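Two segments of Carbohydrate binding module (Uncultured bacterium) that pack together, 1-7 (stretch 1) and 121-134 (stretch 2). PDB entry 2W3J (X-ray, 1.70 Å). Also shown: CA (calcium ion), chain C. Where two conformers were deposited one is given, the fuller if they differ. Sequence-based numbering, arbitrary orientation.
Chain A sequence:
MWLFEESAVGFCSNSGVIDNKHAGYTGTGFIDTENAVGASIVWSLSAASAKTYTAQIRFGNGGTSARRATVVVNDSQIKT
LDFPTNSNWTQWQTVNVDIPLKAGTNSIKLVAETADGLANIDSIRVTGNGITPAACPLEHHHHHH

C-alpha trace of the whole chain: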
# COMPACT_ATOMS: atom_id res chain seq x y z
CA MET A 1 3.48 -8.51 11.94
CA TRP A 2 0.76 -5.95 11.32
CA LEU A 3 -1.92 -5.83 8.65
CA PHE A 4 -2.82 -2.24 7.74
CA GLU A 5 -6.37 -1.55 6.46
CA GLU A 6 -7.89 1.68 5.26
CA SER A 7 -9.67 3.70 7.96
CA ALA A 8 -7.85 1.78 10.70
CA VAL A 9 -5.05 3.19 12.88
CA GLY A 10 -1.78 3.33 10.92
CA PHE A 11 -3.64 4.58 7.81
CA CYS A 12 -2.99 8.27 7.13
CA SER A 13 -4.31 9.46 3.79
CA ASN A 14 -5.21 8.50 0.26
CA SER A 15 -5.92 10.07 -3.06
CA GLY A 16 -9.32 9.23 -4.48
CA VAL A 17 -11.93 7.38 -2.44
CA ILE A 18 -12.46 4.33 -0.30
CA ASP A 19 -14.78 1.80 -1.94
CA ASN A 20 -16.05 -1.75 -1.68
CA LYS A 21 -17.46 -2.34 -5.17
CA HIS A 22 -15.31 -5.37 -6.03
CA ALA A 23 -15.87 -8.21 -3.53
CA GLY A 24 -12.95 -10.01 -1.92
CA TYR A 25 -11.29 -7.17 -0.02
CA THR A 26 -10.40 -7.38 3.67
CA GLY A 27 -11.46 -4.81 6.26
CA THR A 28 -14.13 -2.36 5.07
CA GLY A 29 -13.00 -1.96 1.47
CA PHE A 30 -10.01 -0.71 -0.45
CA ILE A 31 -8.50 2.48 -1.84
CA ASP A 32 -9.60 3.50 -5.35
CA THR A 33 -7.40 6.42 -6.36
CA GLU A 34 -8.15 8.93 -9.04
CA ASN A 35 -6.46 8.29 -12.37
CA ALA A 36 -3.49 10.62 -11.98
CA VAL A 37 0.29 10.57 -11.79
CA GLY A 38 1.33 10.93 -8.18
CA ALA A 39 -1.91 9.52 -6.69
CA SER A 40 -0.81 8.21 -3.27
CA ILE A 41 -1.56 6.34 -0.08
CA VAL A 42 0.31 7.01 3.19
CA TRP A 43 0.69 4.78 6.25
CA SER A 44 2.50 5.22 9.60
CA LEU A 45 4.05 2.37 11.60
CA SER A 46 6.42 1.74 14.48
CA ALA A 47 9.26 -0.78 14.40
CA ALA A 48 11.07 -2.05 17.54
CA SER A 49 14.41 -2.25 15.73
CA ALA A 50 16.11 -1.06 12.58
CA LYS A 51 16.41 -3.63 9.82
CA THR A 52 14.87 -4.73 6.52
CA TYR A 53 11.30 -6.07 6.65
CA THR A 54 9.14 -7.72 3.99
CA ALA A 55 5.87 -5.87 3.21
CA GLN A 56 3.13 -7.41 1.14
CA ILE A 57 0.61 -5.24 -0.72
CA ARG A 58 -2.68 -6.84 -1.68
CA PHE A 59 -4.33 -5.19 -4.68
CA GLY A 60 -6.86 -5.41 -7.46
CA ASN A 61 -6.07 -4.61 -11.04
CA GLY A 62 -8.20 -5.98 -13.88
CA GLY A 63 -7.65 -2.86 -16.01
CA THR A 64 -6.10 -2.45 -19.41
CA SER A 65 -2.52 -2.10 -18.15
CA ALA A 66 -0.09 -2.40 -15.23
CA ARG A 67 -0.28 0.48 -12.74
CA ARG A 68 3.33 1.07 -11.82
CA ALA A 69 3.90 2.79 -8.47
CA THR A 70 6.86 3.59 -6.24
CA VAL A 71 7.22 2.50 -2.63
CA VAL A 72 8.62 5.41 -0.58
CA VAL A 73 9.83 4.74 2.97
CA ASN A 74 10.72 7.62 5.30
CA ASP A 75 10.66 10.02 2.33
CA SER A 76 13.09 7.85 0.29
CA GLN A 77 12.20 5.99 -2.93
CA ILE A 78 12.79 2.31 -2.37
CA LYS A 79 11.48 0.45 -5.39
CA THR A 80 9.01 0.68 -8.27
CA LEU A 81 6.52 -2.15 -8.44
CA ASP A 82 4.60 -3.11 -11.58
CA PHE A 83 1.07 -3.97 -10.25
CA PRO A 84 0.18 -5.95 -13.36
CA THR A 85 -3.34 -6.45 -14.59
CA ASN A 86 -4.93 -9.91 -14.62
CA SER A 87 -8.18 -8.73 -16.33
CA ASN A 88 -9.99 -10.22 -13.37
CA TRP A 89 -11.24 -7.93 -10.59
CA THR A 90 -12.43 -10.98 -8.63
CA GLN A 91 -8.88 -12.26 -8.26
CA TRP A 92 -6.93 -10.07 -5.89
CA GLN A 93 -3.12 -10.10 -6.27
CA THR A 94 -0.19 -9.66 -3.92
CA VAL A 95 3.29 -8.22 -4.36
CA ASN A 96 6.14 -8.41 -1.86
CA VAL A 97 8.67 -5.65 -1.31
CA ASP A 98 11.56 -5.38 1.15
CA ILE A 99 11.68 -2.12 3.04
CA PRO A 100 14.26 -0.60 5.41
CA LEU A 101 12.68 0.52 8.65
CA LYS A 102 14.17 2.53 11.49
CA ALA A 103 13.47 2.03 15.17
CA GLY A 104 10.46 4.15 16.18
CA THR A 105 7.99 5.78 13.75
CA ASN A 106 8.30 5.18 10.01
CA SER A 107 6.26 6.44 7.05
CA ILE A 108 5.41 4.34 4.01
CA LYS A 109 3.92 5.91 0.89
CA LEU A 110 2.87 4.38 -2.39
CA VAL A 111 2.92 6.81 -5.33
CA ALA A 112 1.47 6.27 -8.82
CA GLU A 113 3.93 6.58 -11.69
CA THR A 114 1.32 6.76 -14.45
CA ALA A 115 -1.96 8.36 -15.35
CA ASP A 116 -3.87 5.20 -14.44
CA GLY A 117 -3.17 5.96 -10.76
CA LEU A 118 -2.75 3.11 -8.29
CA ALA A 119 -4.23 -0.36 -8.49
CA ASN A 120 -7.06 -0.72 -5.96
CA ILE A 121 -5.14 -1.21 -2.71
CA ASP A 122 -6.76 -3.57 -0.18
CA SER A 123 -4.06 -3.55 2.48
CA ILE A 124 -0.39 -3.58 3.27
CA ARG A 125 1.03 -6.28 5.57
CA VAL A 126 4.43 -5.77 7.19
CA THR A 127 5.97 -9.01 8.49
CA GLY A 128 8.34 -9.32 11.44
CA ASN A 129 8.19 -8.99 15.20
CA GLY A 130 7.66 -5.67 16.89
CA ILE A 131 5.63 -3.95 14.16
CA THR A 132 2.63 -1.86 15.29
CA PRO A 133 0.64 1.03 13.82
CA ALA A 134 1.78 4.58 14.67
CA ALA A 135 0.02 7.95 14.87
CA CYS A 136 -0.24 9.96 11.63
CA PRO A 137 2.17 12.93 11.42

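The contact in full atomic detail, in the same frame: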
# COMPACT_ATOMS: atom_id res chain seq x y z
N MET A 1 3.94 -9.08 13.24
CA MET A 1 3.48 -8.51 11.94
C MET A 1 2.29 -7.59 12.17
O MET A 1 1.63 -7.64 13.23
CB MET A 1 3.08 -9.63 10.98
CG MET A 1 1.70 -10.21 11.25
SD MET A 1 0.43 -9.59 10.13
CE MET A 1 0.85 -10.53 8.65
N TRP A 2 1.98 -6.74 11.19
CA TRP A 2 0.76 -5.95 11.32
C TRP A 2 0.14 -5.84 9.93
O TRP A 2 0.85 -5.60 8.95
CB TRP A 2 1.01 -4.55 11.91
CG TRP A 2 -0.25 -3.95 12.38
CD1 TRP A 2 -1.04 -3.05 11.72
CD2 TRP A 2 -0.93 -4.25 13.61
NE1 TRP A 2 -2.15 -2.76 12.47
CE2 TRP A 2 -2.11 -3.48 13.63
CE3 TRP A 2 -0.63 -5.09 14.70
CZ2 TRP A 2 -3.01 -3.50 14.71
CZ3 TRP A 2 -1.51 -5.11 15.76
CH2 TRP A 2 -2.70 -4.34 15.75
N LEU A 3 -1.17 -6.00 9.89
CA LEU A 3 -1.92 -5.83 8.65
C LEU A 3 -2.64 -4.51 8.70
O LEU A 3 -3.49 -4.28 9.57
CB LEU A 3 -2.91 -6.98 8.50
CG LEU A 3 -3.86 -6.92 7.29
CD1 LEU A 3 -3.05 -6.97 6.00
CD2 LEU A 3 -4.90 -8.10 7.33
N PHE A 4 -2.30 -3.62 7.75
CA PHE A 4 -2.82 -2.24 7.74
C PHE A 4 -3.98 -2.10 6.74
O PHE A 4 -3.79 -2.32 5.56
CB PHE A 4 -1.71 -1.26 7.28
CG PHE A 4 -0.57 -1.13 8.28
CD1 PHE A 4 -0.52 -0.05 9.12
CD2 PHE A 4 0.43 -2.10 8.34
CE1 PHE A 4 0.53 0.10 10.06
CE2 PHE A 4 1.48 -1.98 9.28
CZ PHE A 4 1.50 -0.87 10.13
N GLU A 5 -5.15 -1.75 7.25
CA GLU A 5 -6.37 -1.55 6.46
C GLU A 5 -6.69 -0.07 6.38
O GLU A 5 -6.38 0.73 7.30
CB GLU A 5 -7.54 -2.28 7.16
CG GLU A 5 -7.32 -3.76 7.26
CD GLU A 5 -7.55 -4.50 5.96
OE1 GLU A 5 -8.00 -3.87 4.96
OE2 GLU A 5 -7.31 -5.74 5.91
N GLU A 6 -7.38 0.32 5.32
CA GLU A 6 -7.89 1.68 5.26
C GLU A 6 -8.84 1.96 6.43
O GLU A 6 -9.53 1.06 6.94
CB GLU A 6 -8.57 1.89 3.91
CG GLU A 6 -9.88 1.13 3.69
CD GLU A 6 -9.75 -0.40 3.73
OE1 GLU A 6 -8.71 -0.95 3.30
OE2 GLU A 6 -10.72 -1.07 4.19
N SER A 7 -8.83 3.22 6.86
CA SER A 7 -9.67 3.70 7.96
C SER A 7 -9.37 3.02 9.31
O SER A 7 -10.20 3.05 10.23
CB SER A 7 -11.16 3.57 7.60
OG SER A 7 -11.41 4.10 6.31
N ILE A 121 -6.03 -0.66 -3.76
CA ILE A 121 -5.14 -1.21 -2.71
C ILE A 121 -5.96 -1.67 -1.50
O ILE A 121 -6.63 -0.85 -0.86
CB ILE A 121 -4.12 -0.19 -2.25
CG1 ILE A 121 -3.32 0.37 -3.46
CG2 ILE A 121 -3.18 -0.84 -1.16
CD1 ILE A 121 -2.60 -0.75 -4.24
N ASP A 122 -5.96 -2.98 -1.26
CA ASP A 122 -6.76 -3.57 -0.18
C ASP A 122 -6.08 -3.35 1.18
O ASP A 122 -6.71 -3.00 2.17
CB ASP A 122 -6.91 -5.07 -0.44
CG ASP A 122 -7.69 -5.77 0.64
OD1 ASP A 122 -8.66 -5.14 1.15
OD2 ASP A 122 -7.34 -6.93 0.93
N SER A 123 -4.78 -3.59 1.21
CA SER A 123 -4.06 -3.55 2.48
C SER A 123 -2.57 -3.61 2.22
O SER A 123 -2.11 -3.98 1.13
CB SER A 123 -4.45 -4.78 3.32
OG SER A 123 -4.12 -6.01 2.61
N ILE A 124 -1.81 -3.26 3.25
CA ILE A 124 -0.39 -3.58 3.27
C ILE A 124 -0.09 -4.34 4.57
O ILE A 124 -0.62 -3.99 5.62
CB ILE A 124 0.53 -2.34 3.06
CG1 ILE A 124 1.98 -2.80 2.89
CG2 ILE A 124 0.44 -1.27 4.17
CD1 ILE A 124 2.88 -1.64 2.54
N ARG A 125 0.67 -5.42 4.44
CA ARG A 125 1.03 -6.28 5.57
C ARG A 125 2.54 -6.20 5.75
O ARG A 125 3.28 -6.48 4.81
CB ARG A 125 0.65 -7.73 5.25
CG ARG A 125 0.86 -8.74 6.41
CD ARG A 125 0.67 -10.15 5.92
NE ARG A 125 -0.65 -10.39 5.34
CZ ARG A 125 -1.71 -10.78 6.06
NH1 ARG A 125 -1.60 -10.94 7.37
NH2 ARG A 125 -2.87 -10.98 5.46
N VAL A 126 2.99 -5.80 6.94
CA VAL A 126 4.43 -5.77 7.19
C VAL A 126 4.78 -6.94 8.14
O VAL A 126 4.25 -7.00 9.26
CB VAL A 126 4.85 -4.42 7.80
CG1 VAL A 126 6.38 -4.37 8.12
CG2 VAL A 126 4.42 -3.27 6.84
N THR A 127 5.62 -7.84 7.68
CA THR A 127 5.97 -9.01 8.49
C THR A 127 7.19 -8.77 9.36
O THR A 127 8.06 -7.95 9.04
CB THR A 127 6.16 -10.28 7.65
OG1 THR A 127 7.17 -10.06 6.66
CG2 THR A 127 4.86 -10.66 6.99
N GLY A 128 7.25 -9.49 10.48
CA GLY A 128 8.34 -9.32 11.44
C GLY A 128 7.81 -8.97 12.82
O GLY A 128 6.71 -8.43 12.96
N ASN A 129 8.60 -9.26 13.85
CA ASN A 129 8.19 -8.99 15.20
C ASN A 129 8.30 -7.51 15.46
O ASN A 129 9.09 -6.82 14.84
CB ASN A 129 9.08 -9.73 16.21
CG ASN A 129 9.17 -11.22 15.92
OD1 ASN A 129 8.15 -11.89 15.69
ND2 ASN A 129 10.39 -11.76 15.95
N GLY A 130 7.51 -7.03 16.41
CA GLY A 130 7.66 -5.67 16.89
C GLY A 130 7.16 -4.59 15.94
O GLY A 130 7.59 -3.44 16.03
N ILE A 131 6.24 -4.95 15.06
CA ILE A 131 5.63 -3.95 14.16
C ILE A 131 4.23 -3.61 14.70
O ILE A 131 3.43 -4.53 14.95
CB ILE A 131 5.51 -4.52 12.73
CG1 ILE A 131 6.87 -4.85 12.14
CG2 ILE A 131 4.77 -3.53 11.84
CD1 ILE A 131 7.74 -3.65 11.92
N THR A 132 3.96 -2.33 14.90
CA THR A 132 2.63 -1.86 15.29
C THR A 132 2.28 -0.63 14.45
O THR A 132 3.16 -0.07 13.81
CB THR A 132 2.55 -1.44 16.77
OG1 THR A 132 3.56 -0.48 17.05
CG2 THR A 132 2.74 -2.66 17.69
N PRO A 133 1.02 -0.20 14.49
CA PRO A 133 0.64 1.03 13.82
C PRO A 133 1.18 2.20 14.63
O PRO A 133 1.47 2.04 15.81
CB PRO A 133 -0.90 1.02 13.84
CG PRO A 133 -1.28 -0.02 14.86
CD PRO A 133 -0.13 -0.94 15.04
N ALA A 134 1.35 3.35 13.99
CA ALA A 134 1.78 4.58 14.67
C ALA A 134 0.82 5.72 14.36
O ALA A 134 0.04 5.64 13.40
CB ALA A 134 3.22 4.95 14.25
CA CA C . -8.99 -3.48 2.83
O HOH W 1 4.32 -7.19 15.19
O HOH W 2 5.71 -11.58 11.82
O HOH W 3 -6.41 -0.06 2.03

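The N-terminal strand, 2-5, lies antiparallel against strand 121-126, their directions 156° apart; the contact joins residues at least 116 positions apart in sequence. Two hydrogen-bonded pairs carry the ladder. W2 N donates to V126 O at 3.0 Å and W2 O accepts from V126 N at 2.9 Å; two residues on, F4 N reaches I124 O at 2.7 Å, while I124 N to F4 O is longer at 3.2 Å. Between them L3 and R125 form a non-hydrogen-bonded pair. At the chain start, the terminal amine M1 N donates to G128 O (2.9 Å), and water 1 links M1 N (2.7 Å) to I131 O (2.8 Å).

Strand alternation sorts the side chains. W2, F4, I124 and V126 share one face, where the chain returns as strand 131-133 to cover the two aromatics. P133 lays CD over the five-membered ring of W2, 3.6 Å from its centroid and 14° off the normal, a CH-pi contact. The same proline meets the buried F4 ring, CE1 to P133 CB at 4.1 Å. F4 also packs its CB on I124 CG2 (3.8 Å) and its CE2 on V126 CG2 (4.0 Å), while I131 CG2 fills in against W2 CB (3.9 Å).

The other face, with L3, R125, E5 and S123, is more polar. L3 CD1 sits over one face of the R125 guanidinium. The end of the M1 side chain also reaches R125, with CE at the edge of the guanidinium and unusually close to R125 CD (2.8 Å); R125 NH1 gives M1 SD only a weak hydrogen bond of 3.7 Å.

Around E5, E6 and D122 a calcium ion joins the stretches. It binds E5 OE1 (2.4 Å), E6 OE1 (2.6 Å), D122 O and D122 OD1 (both 2.4 Å), with further ligands elsewhere in the structure. Its positive charge lets these oxygens gather: E6 OE1 stands 3.1 Å from D122 O with no hydrogen bond between them.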